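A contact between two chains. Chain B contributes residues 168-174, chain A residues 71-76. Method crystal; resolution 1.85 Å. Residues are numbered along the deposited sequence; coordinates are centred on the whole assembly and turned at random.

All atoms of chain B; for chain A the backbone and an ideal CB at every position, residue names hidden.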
# COMPACT_ATOMS: atom_id res chain seq x y z
N GLU B 168 -19.87 -7.11 -6.23
CA GLU B 168 -19.70 -5.66 -6.30
C GLU B 168 -18.46 -5.30 -7.12
O GLU B 168 -18.49 -4.40 -7.96
CB GLU B 168 -19.60 -5.10 -4.88
CG GLU B 168 -19.77 -3.60 -4.75
CD GLU B 168 -19.81 -3.14 -3.30
OE1 GLU B 168 -19.95 -1.91 -3.07
OE2 GLU B 168 -19.70 -3.98 -2.38
N LEU B 169 -17.38 -6.03 -6.88
CA LEU B 169 -16.13 -5.86 -7.60
C LEU B 169 -16.25 -6.17 -9.10
O LEU B 169 -15.69 -5.45 -9.93
CB LEU B 169 -15.04 -6.72 -6.96
CG LEU B 169 -13.61 -6.53 -7.44
CD1 LEU B 169 -13.14 -5.11 -7.20
CD2 LEU B 169 -12.72 -7.52 -6.71
N ILE B 170 -16.97 -7.24 -9.44
CA ILE B 170 -17.28 -7.59 -10.84
C ILE B 170 -18.05 -6.47 -11.54
O ILE B 170 -17.74 -6.11 -12.67
CB ILE B 170 -18.08 -8.92 -10.95
CG1 ILE B 170 -17.20 -10.12 -10.57
CG2 ILE B 170 -18.64 -9.12 -12.36
CD1 ILE B 170 -17.97 -11.34 -10.10
N GLN B 171 -19.08 -5.96 -10.86
CA GLN B 171 -19.87 -4.83 -11.36
C GLN B 171 -19.02 -3.57 -11.55
O GLN B 171 -19.18 -2.86 -12.54
CB GLN B 171 -21.06 -4.54 -10.42
CG GLN B 171 -22.14 -5.61 -10.47
CD GLN B 171 -23.19 -5.48 -9.37
OE1 GLN B 171 -23.80 -6.47 -8.98
NE2 GLN B 171 -23.41 -4.26 -8.89
N LEU B 172 -18.10 -3.33 -10.61
CA LEU B 172 -17.14 -2.22 -10.70
C LEU B 172 -16.24 -2.39 -11.92
O LEU B 172 -16.11 -1.46 -12.74
CB LEU B 172 -16.29 -2.13 -9.42
CG LEU B 172 -15.71 -0.79 -8.96
CD1 LEU B 172 -14.84 -1.03 -7.73
CD2 LEU B 172 -14.92 -0.07 -10.04
N ILE B 173 -15.64 -3.57 -12.05
CA ILE B 173 -14.75 -3.90 -13.18
C ILE B 173 -15.45 -3.76 -14.54
O ILE B 173 -14.83 -3.33 -15.51
CB ILE B 173 -14.14 -5.32 -13.03
CG1 ILE B 173 -13.12 -5.33 -11.88
CG2 ILE B 173 -13.46 -5.79 -14.31
CD1 ILE B 173 -12.87 -6.70 -11.29
N ASN B 174 -16.74 -4.11 -14.60
CA ASN B 174 -17.48 -4.21 -15.87
C ASN B 174 -18.41 -3.03 -16.22
O ASN B 174 -18.66 -2.80 -17.40
CB ASN B 174 -18.27 -5.52 -15.91
CG ASN B 174 -17.39 -6.72 -16.16
OD1 ASN B 174 -17.14 -7.53 -15.26
ND2 ASN B 174 -16.89 -6.84 -17.38
N UNK A 71 -8.70 4.64 -7.83
CA UNK A 71 -10.09 4.80 -8.27
C UNK A 71 -10.62 3.70 -9.19
O UNK A 71 -11.79 3.76 -9.57
CB UNK A 71 -10.23 6.14 -8.99
N UNK A 72 -9.79 2.71 -9.53
CA UNK A 72 -10.23 1.55 -10.32
C UNK A 72 -9.36 0.33 -9.99
O UNK A 72 -8.13 0.47 -9.95
CB UNK A 72 -10.17 1.86 -11.82
N UNK A 73 -9.96 -0.86 -9.77
CA UNK A 73 -9.13 -2.02 -9.44
C UNK A 73 -8.35 -2.56 -10.63
O UNK A 73 -8.86 -2.56 -11.76
CB UNK A 73 -10.01 -3.13 -8.86
N UNK A 74 -7.12 -3.00 -10.37
CA UNK A 74 -6.24 -3.54 -11.39
C UNK A 74 -5.99 -5.01 -11.11
O UNK A 74 -5.83 -5.41 -9.96
CB UNK A 74 -4.92 -2.76 -11.45
N UNK A 75 -5.96 -5.81 -12.17
CA UNK A 75 -5.85 -7.27 -12.08
C UNK A 75 -4.91 -7.80 -13.16
O UNK A 75 -4.56 -7.07 -14.09
CB UNK A 75 -7.23 -7.92 -12.21
N UNK A 76 -4.51 -9.09 -13.06
CA UNK A 76 -3.63 -9.62 -14.09
C UNK A 76 -4.27 -9.59 -15.48
O UNK A 76 -5.49 -9.73 -15.60
CB UNK A 76 -3.23 -11.05 -13.74

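Three side chains of a chain B helix, B:Leu169, B:Leu172 and B:Ile173, contact an extended, irregular segment of chain A. At position 71 the CA-to-CB bond points away from the helix, and nothing of this stretch of chain B lies within 5.5 Å of the ideal CB. This contact therefore sets little constraint, and many side chains would do. The deposited residue is A:Gln71; A:Gln71 CB is 7.9 Å from B:Leu172 CD2, the nearest approach of this side chain.

Position 72 has an extended backbone (phi/psi -153/134) and a CB set sideways, 5.4 Å from B:Leu172 CD2. A short side chain would fall short of the helix, whereas a long apolar or aromatic one could reach the methyls of B:Leu172 and the carbonyls at the end of the stretch. The residue is A:Phe72. With chi1 in t, its ring reaches the carbonyls of B:Leu172 and B:Ile173, bringing CD2 to 4.1 Å from B:Leu172 CD2 and CE2 to 3.7 Å from B:Leu172 O. The edge of the ring meets the carbonyl of B:Ile173, A:Phe72 CZ lying 3.7 Å from B:Ile173 O, so that the positive rim of the aromatic ring faces the carbonyl oxygen.

At position 73 the CB points toward chain B and enters a shallow apolar hollow, 4.1 Å from B:Leu169 CD1, 4.9 Å from B:Ile173 CG1 and 5.4 Å from B:Leu172 CD1. A compact apolar side chain would suit this site: valine is plausible, and phi of -73° also permits proline. It is A:Pro73, the residue nearest the helix in backbone register. Its ring touches all three side chains: CG lies 3.7 Å from B:Leu169 CD1 and 4.0 Å from B:Ile173 CG1, while CD lies 3.7 Å from B:Leu172 CD2. A single small ring thus gathers most of the apolar contact.

The alternation of an extended chain turns position 74 away from the helix, leaving its side chain unconstrained by this stretch of chain B; it is A:Leu74.

Position 75 points toward chain B again, but its ideal CB has nothing of this stretch within 5.5 Å. A side chain of medium or greater length could reach B:Ile173, so several apolar chains or a polar one with an aliphatic stem would suit. A:Gln75 reaches across with chi1 in p and chi2 in t, placing NE2 3.9 Å from B:Ile173 CG2, a packing contact; its OE1 is hydrogen-bonded elsewhere in the structure.

Position 76 is out of reach of the helix. Its phi of -61° is compatible with proline, and A:Pro76 is found there.

Chain A, residues 71-76: QFPLQP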
# COMPACT_ATOMS: atom_id res chain seq x y z
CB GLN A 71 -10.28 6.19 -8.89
CG GLN A 71 -9.65 6.40 -10.26
CD GLN A 71 -9.42 7.87 -10.58
OE1 GLN A 71 -8.48 8.49 -10.06
NE2 GLN A 71 -10.26 8.44 -11.43
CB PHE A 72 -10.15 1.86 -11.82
CG PHE A 72 -10.96 0.94 -12.69
CD1 PHE A 72 -10.37 -0.17 -13.30
CD2 PHE A 72 -12.32 1.17 -12.90
CE1 PHE A 72 -11.13 -1.02 -14.10
CE2 PHE A 72 -13.07 0.32 -13.71
CZ PHE A 72 -12.47 -0.78 -14.31
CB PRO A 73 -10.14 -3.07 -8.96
CG PRO A 73 -11.47 -2.65 -9.48
CD PRO A 73 -11.39 -1.22 -9.92
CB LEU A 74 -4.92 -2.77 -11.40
CG LEU A 74 -5.06 -1.28 -11.75
CD1 LEU A 74 -3.73 -0.56 -11.63
CD2 LEU A 74 -5.62 -1.11 -13.15
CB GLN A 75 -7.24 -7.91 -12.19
CG GLN A 75 -7.95 -7.70 -13.52
CD GLN A 75 -9.25 -8.48 -13.62
OE1 GLN A 75 -9.41 -9.54 -13.01
NE2 GLN A 75 -10.20 -7.95 -14.39
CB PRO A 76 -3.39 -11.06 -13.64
CG PRO A 76 -3.65 -11.07 -12.18
CD PRO A 76 -4.73 -10.06 -11.97
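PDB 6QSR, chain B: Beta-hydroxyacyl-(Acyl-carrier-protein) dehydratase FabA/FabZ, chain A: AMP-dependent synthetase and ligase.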